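PDB 3QZB: putative superoxide reductase from Thermotoga maritima, which probably reduces superoxide to hydrogen peroxide at a non-haem iron centre, using electrons passed on from reduced rubredoxin. Local coordinates for residues P56-T60 with T61-I65; G97-G101 with A102-E106. All coordinates share one frame; numbering follows the deposited sequence.

How the contacts relate
After strand 44-51 the chain enters the iron-site loop, where contact 1 folds residues 56-60 back on 61-65 and delivers two histidine ligands before strand 65-74 begins. Strand 81-87 and a further loop follow, and contact 2 then turns residues 97-101 into strand 103-115, whose first residues extend a sheet of another subunit. The two contacts are in series, neither enclosing the other, with centres about 10 Å apart. They nevertheless meet side by side: Glu62 OE1 probably accepts a hydrogen bond from Asn99 ND2 (2.8 Å), and Asn59 ND2 probably bonds Glu106 OE2 (2.9 Å). The metal-binding loop is thus tied both to the turn before strand 103-115 and to its first residues.

Contact 1: residues P56-T60 with T61-I65; sequences PHPNT and TEHHI. With FE (Fe (III) ion), chain B.
His57 and His63 converge on one iron ion, each binding through NE2 at 2.2 Å. Their rings form an offset edge-to-face pair with planes 69° apart, the edge of His57 turned to the face of His63. A chi1 of -172°, CG opposite the backbone N, carries the His57 ring toward the returning 61-65 side, where Ile65 CD1 makes a CH-pi contact centred over one face, 3.5 Å from the ring centroid. Pro58 CD lies over the rim of the opposite face. His57 ND1 donates to Pro58 O on a lone pair, a bond that would hold the ring's rotation with NE2 toward the iron. A water links that same oxygen to Ile65 N. His29, His130 and Cys127 complete the four-histidine, one-cysteine iron site of superoxide reductases. Asn59 sets OD1, bonded by His91, against His64 CB. Thr60 N gives a nearly straight bond to His63 O (2.9 Å). In return, His63 N makes two bent bonds, to Thr60 OG1 and, longer, to Thr60 O from above the carbonyl plane. That carbonyl also receives His64 ND1 at 2.9 Å, nearly along the C=O axis and in the imidazole plane. A leucine here would remove that donor and is likely to leave the turn less firmly held.

Contact 2: residues G97-G101 with A102-E106; sequences GPNIG and AVYTE
Tyr104 reaches back from its strand to the preceding loop, bringing OH within 3.4 Å of Asn99 O, an approach whose angle is too poor for a hydrogen bond. Water joins the two residues instead. One water lies at the ring edge, in its plane, 2.8 Å from Tyr104 OH; it donates to Gly101 O at 2.7 Å and only weakly to Asn99 O. A second water, 3.0 Å from Tyr104 OH, donates to Asn99 OD1, so the phenol oxygen is bridged to Gly101 O and to the Asn99 side chain, and weakly to the Asn99 backbone. The tyrosine's CG stands anti to its carbonyl carbon (chi1 -61°), beside the backbone N, and the ring extends toward the 99-101 loop with CE1 4.0 Å from Gly101 O. Residues Gly97 to Ile100 form a type II beta turn, and Gly101 and Ala102 lead from it into the strand, where Val103 to Glu106 pair antiparallel with a strand of the third subunit and carry the sheet across the interface. Gly101 O also accepts from Asn116 ND2 of that third subunit. Asn99 points CB away from the strand, yet its amide meets the iron-site loop at Glu62, and OD1 accepts from Thr61 N as well as from the bridging water.

Contact 1: residues P56-T60 with T61-I65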
loop_
_atom_site.group_PDB
_atom_site.type_symbol
_atom_site.label_atom_id
_atom_site.label_comp_id
_atom_site.label_asym_id
_atom_site.label_seq_id
_atom_site.Cartn_x
_atom_site.Cartn_y
_atom_site.Cartn_z
ATOM N N PRO A 56 3.179 20.132 15.782
ATOM C CA PRO A 56 3.130 18.697 15.919
ATOM C C PRO A 56 1.730 18.105 15.673
ATOM O O PRO A 56 0.703 18.729 15.964
ATOM C CB PRO A 56 3.540 18.453 17.362
ATOM C CG PRO A 56 3.866 19.716 17.979
ATOM C CD PRO A 56 3.669 20.817 17.023
ATOM N N HIS A 57 1.731 16.888 15.125
ATOM C CA HIS A 57 0.499 16.139 14.962
ATOM C C HIS A 57 0.541 14.944 15.900
ATOM O O HIS A 57 1.564 14.278 16.023
ATOM C CB HIS A 57 0.298 15.689 13.496
ATOM C CG HIS A 57 -1.059 15.081 13.229
ATOM N ND1 HIS A 57 -1.371 13.790 13.618
ATOM C CD2 HIS A 57 -2.185 15.581 12.649
ATOM C CE1 HIS A 57 -2.631 13.529 13.301
ATOM N NE2 HIS A 57 -3.157 14.587 12.724
ATOM N N PRO A 58 -0.607 14.607 16.540
ATOM C CA PRO A 58 -0.649 13.401 17.369
ATOM C C PRO A 58 -0.278 12.119 16.670
ATOM O O PRO A 58 -0.419 12.006 15.416
ATOM C CB PRO A 58 -2.123 13.362 17.825
ATOM C CG PRO A 58 -2.568 14.779 17.794
ATOM C CD PRO A 58 -1.869 15.361 16.583
ATOM N N ASN A 59 0.138 11.129 17.440
ATOM C CA ASN A 59 0.305 9.788 16.895
ATOM C C ASN A 59 -0.165 8.832 17.967
ATOM O O ASN A 59 0.598 8.226 18.702
ATOM C CB ASN A 59 1.740 9.529 16.567
ATOM C CG ASN A 59 1.927 8.275 15.747
ATOM O OD1 ASN A 59 0.964 7.530 15.472
ATOM N ND2 ASN A 59 3.183 8.027 15.333
ATOM N N THR A 60 -1.486 8.718 18.082
ATOM C CA THR A 60 -2.132 7.816 19.023
ATOM C C THR A 60 -2.868 6.740 18.259
ATOM O O THR A 60 -3.086 6.847 17.039
ATOM C CB THR A 60 -3.107 8.572 19.958
ATOM O OG1 THR A 60 -4.205 9.012 19.142
ATOM C CG2 THR A 60 -2.416 9.760 20.665
ATOM N N THR A 61 -3.358 5.717 18.974
ATOM C CA THR A 61 -4.095 4.720 18.324
ATOM C C THR A 61 -5.368 5.293 17.656
ATOM O O THR A 61 -5.762 4.888 16.578
ATOM C CB THR A 61 -4.436 3.606 19.348
ATOM O OG1 THR A 61 -3.220 3.039 19.919
ATOM C CG2 THR A 61 -5.302 2.488 18.753
ATOM N N GLU A 62 -6.001 6.275 18.303
ATOM C CA GLU A 62 -7.211 6.884 17.817
ATOM C C GLU A 62 -7.025 7.924 16.722
ATOM O O GLU A 62 -7.946 8.134 15.934
ATOM C CB GLU A 62 -8.000 7.510 19.004
ATOM C CG GLU A 62 -8.334 6.530 20.127
ATOM C CD GLU A 62 -7.152 6.133 21.076
ATOM O OE1 GLU A 62 -6.071 6.790 21.121
ATOM O OE2 GLU A 62 -7.362 5.153 21.857
ATOM N N HIS A 63 -5.852 8.573 16.696
ATOM C CA HIS A 63 -5.645 9.729 15.817
ATOM C C HIS A 63 -4.196 9.731 15.362
ATOM O O HIS A 63 -3.287 9.963 16.153
ATOM C CB HIS A 63 -5.962 11.026 16.543
ATOM C CG HIS A 63 -5.802 12.258 15.711
ATOM N ND1 HIS A 63 -5.575 13.482 16.285
ATOM C CD2 HIS A 63 -5.768 12.449 14.360
ATOM C CE1 HIS A 63 -5.436 14.380 15.312
ATOM N NE2 HIS A 63 -5.551 13.779 14.121
ATOM N N HIS A 64 -3.979 9.598 14.051
ATOM C CA HIS A 64 -2.635 9.516 13.504
ATOM C C HIS A 64 -2.635 9.758 12.023
ATOM O O HIS A 64 -3.642 9.548 11.335
ATOM C CB HIS A 64 -2.033 8.118 13.815
ATOM C CG HIS A 64 -2.921 6.971 13.381
ATOM N ND1 HIS A 64 -3.691 6.271 14.283
ATOM C CD2 HIS A 64 -3.181 6.422 12.175
ATOM C CE1 HIS A 64 -4.373 5.350 13.620
ATOM N NE2 HIS A 64 -4.118 5.443 12.341
ATOM N N ILE A 65 -1.486 10.173 11.523
ATOM C CA ILE A 65 -1.256 10.209 10.059
ATOM C C ILE A 65 -0.953 8.820 9.547
ATOM O O ILE A 65 -0.094 8.119 10.036
ATOM C CB ILE A 65 -0.085 11.154 9.754
ATOM C CG1 ILE A 65 -0.309 12.563 10.334
ATOM C CG2 ILE A 65 0.200 11.172 8.234
ATOM C CD1 ILE A 65 -1.582 13.216 9.869
HETATM FE FE FE B . -5.315 14.711 12.191
HETATM O O HOH W 1 0.782 10.467 13.186
#

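Contact 2: residues G97-G101 with A102-E106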
loop_
_atom_site.group_PDB
_atom_site.type_symbol
_atom_site.label_atom_id
_atom_site.label_comp_id
_atom_site.label_asym_id
_atom_site.label_seq_id
_atom_site.Cartn_x
_atom_site.Cartn_y
_atom_site.Cartn_z
ATOM N N GLY A 97 -3.658 -2.920 25.391
ATOM C CA GLY A 97 -4.514 -1.751 25.264
ATOM C C GLY A 97 -4.004 -0.753 24.276
ATOM O O GLY A 97 -2.831 -0.751 23.829
ATOM N N PRO A 98 -4.874 0.175 23.840
ATOM C CA PRO A 98 -4.423 1.247 22.936
ATOM C C PRO A 98 -3.438 2.143 23.681
ATOM O O PRO A 98 -3.506 2.310 24.888
ATOM C CB PRO A 98 -5.719 2.020 22.610
ATOM C CG PRO A 98 -6.573 1.763 23.798
ATOM C CD PRO A 98 -6.274 0.346 24.235
ATOM N N ASN A 99 -2.483 2.668 22.937
ATOM C CA ASN A 99 -1.557 3.651 23.477
ATOM C C ASN A 99 -0.618 3.123 24.549
ATOM O O ASN A 99 -0.005 3.923 25.228
ATOM C CB ASN A 99 -2.281 4.946 23.946
ATOM C CG ASN A 99 -3.042 5.547 22.814
ATOM O OD1 ASN A 99 -2.431 5.901 21.780
ATOM N ND2 ASN A 99 -4.336 5.690 22.965
ATOM N N ILE A 100 -0.486 1.808 24.675
ATOM C CA ILE A 100 0.589 1.273 25.534
ATOM C C ILE A 100 1.437 0.237 24.751
ATOM O O ILE A 100 2.225 -0.489 25.354
ATOM C CB ILE A 100 0.131 0.745 26.933
ATOM C CG1 ILE A 100 -0.795 -0.441 26.695
ATOM C CG2 ILE A 100 -0.521 1.913 27.855
ATOM C CD1 ILE A 100 -1.129 -1.136 28.094
ATOM N N GLY A 101 1.359 0.205 23.425
ATOM C CA GLY A 101 2.223 -0.680 22.656
ATOM C C GLY A 101 3.668 -0.160 22.563
ATOM O O GLY A 101 4.012 0.976 22.952
ATOM N N ALA A 102 4.516 -0.999 22.010
ATOM C CA ALA A 102 5.959 -0.761 21.992
ATOM C C ALA A 102 6.436 0.199 20.909
ATOM O O ALA A 102 7.594 0.583 20.987
ATOM C CB ALA A 102 6.677 -2.073 21.835
ATOM N N VAL A 103 5.610 0.471 19.887
ATOM C CA VAL A 103 6.165 1.106 18.688
ATOM C C VAL A 103 5.169 2.057 18.049
ATOM O O VAL A 103 3.949 1.791 17.917
ATOM C CB VAL A 103 6.683 0.084 17.659
ATOM C CG1 VAL A 103 5.634 -0.991 17.313
ATOM C CG2 VAL A 103 7.257 0.726 16.391
ATOM N N TYR A 104 5.705 3.191 17.579
ATOM C CA TYR A 104 4.997 4.224 16.812
ATOM C C TYR A 104 5.819 4.584 15.594
ATOM O O TYR A 104 7.032 4.732 15.705
ATOM C CB TYR A 104 4.822 5.519 17.630
ATOM C CG TYR A 104 3.999 5.337 18.903
ATOM C CD1 TYR A 104 4.548 4.763 20.041
ATOM C CD2 TYR A 104 2.687 5.738 18.944
ATOM C CE1 TYR A 104 3.789 4.562 21.188
ATOM C CE2 TYR A 104 1.926 5.555 20.115
ATOM C CZ TYR A 104 2.475 4.936 21.223
ATOM O OH TYR A 104 1.673 4.777 22.345
ATOM N N THR A 105 5.153 4.785 14.453
ATOM C CA THR A 105 5.815 5.237 13.229
ATOM C C THR A 105 5.412 6.675 12.971
ATOM O O THR A 105 4.215 6.979 12.803
ATOM C CB THR A 105 5.427 4.398 12.018
ATOM O OG1 THR A 105 5.504 3.023 12.401
ATOM C CG2 THR A 105 6.351 4.757 10.850
ATOM N N GLU A 106 6.406 7.575 12.945
ATOM C CA GLU A 106 6.154 8.978 12.712
ATOM C C GLU A 106 5.957 9.295 11.236
ATOM O O GLU A 106 6.538 8.633 10.375
ATOM C CB GLU A 106 7.275 9.861 13.279
ATOM C CG GLU A 106 7.418 9.753 14.815
ATOM C CD GLU A 106 6.222 10.372 15.516
ATOM O OE1 GLU A 106 6.092 11.593 15.426
ATOM O OE2 GLU A 106 5.394 9.665 16.107
HETATM O O HOH W 2 3.013 3.193 24.209
HETATM O O HOH W 3 -0.120 7.182 22.535
#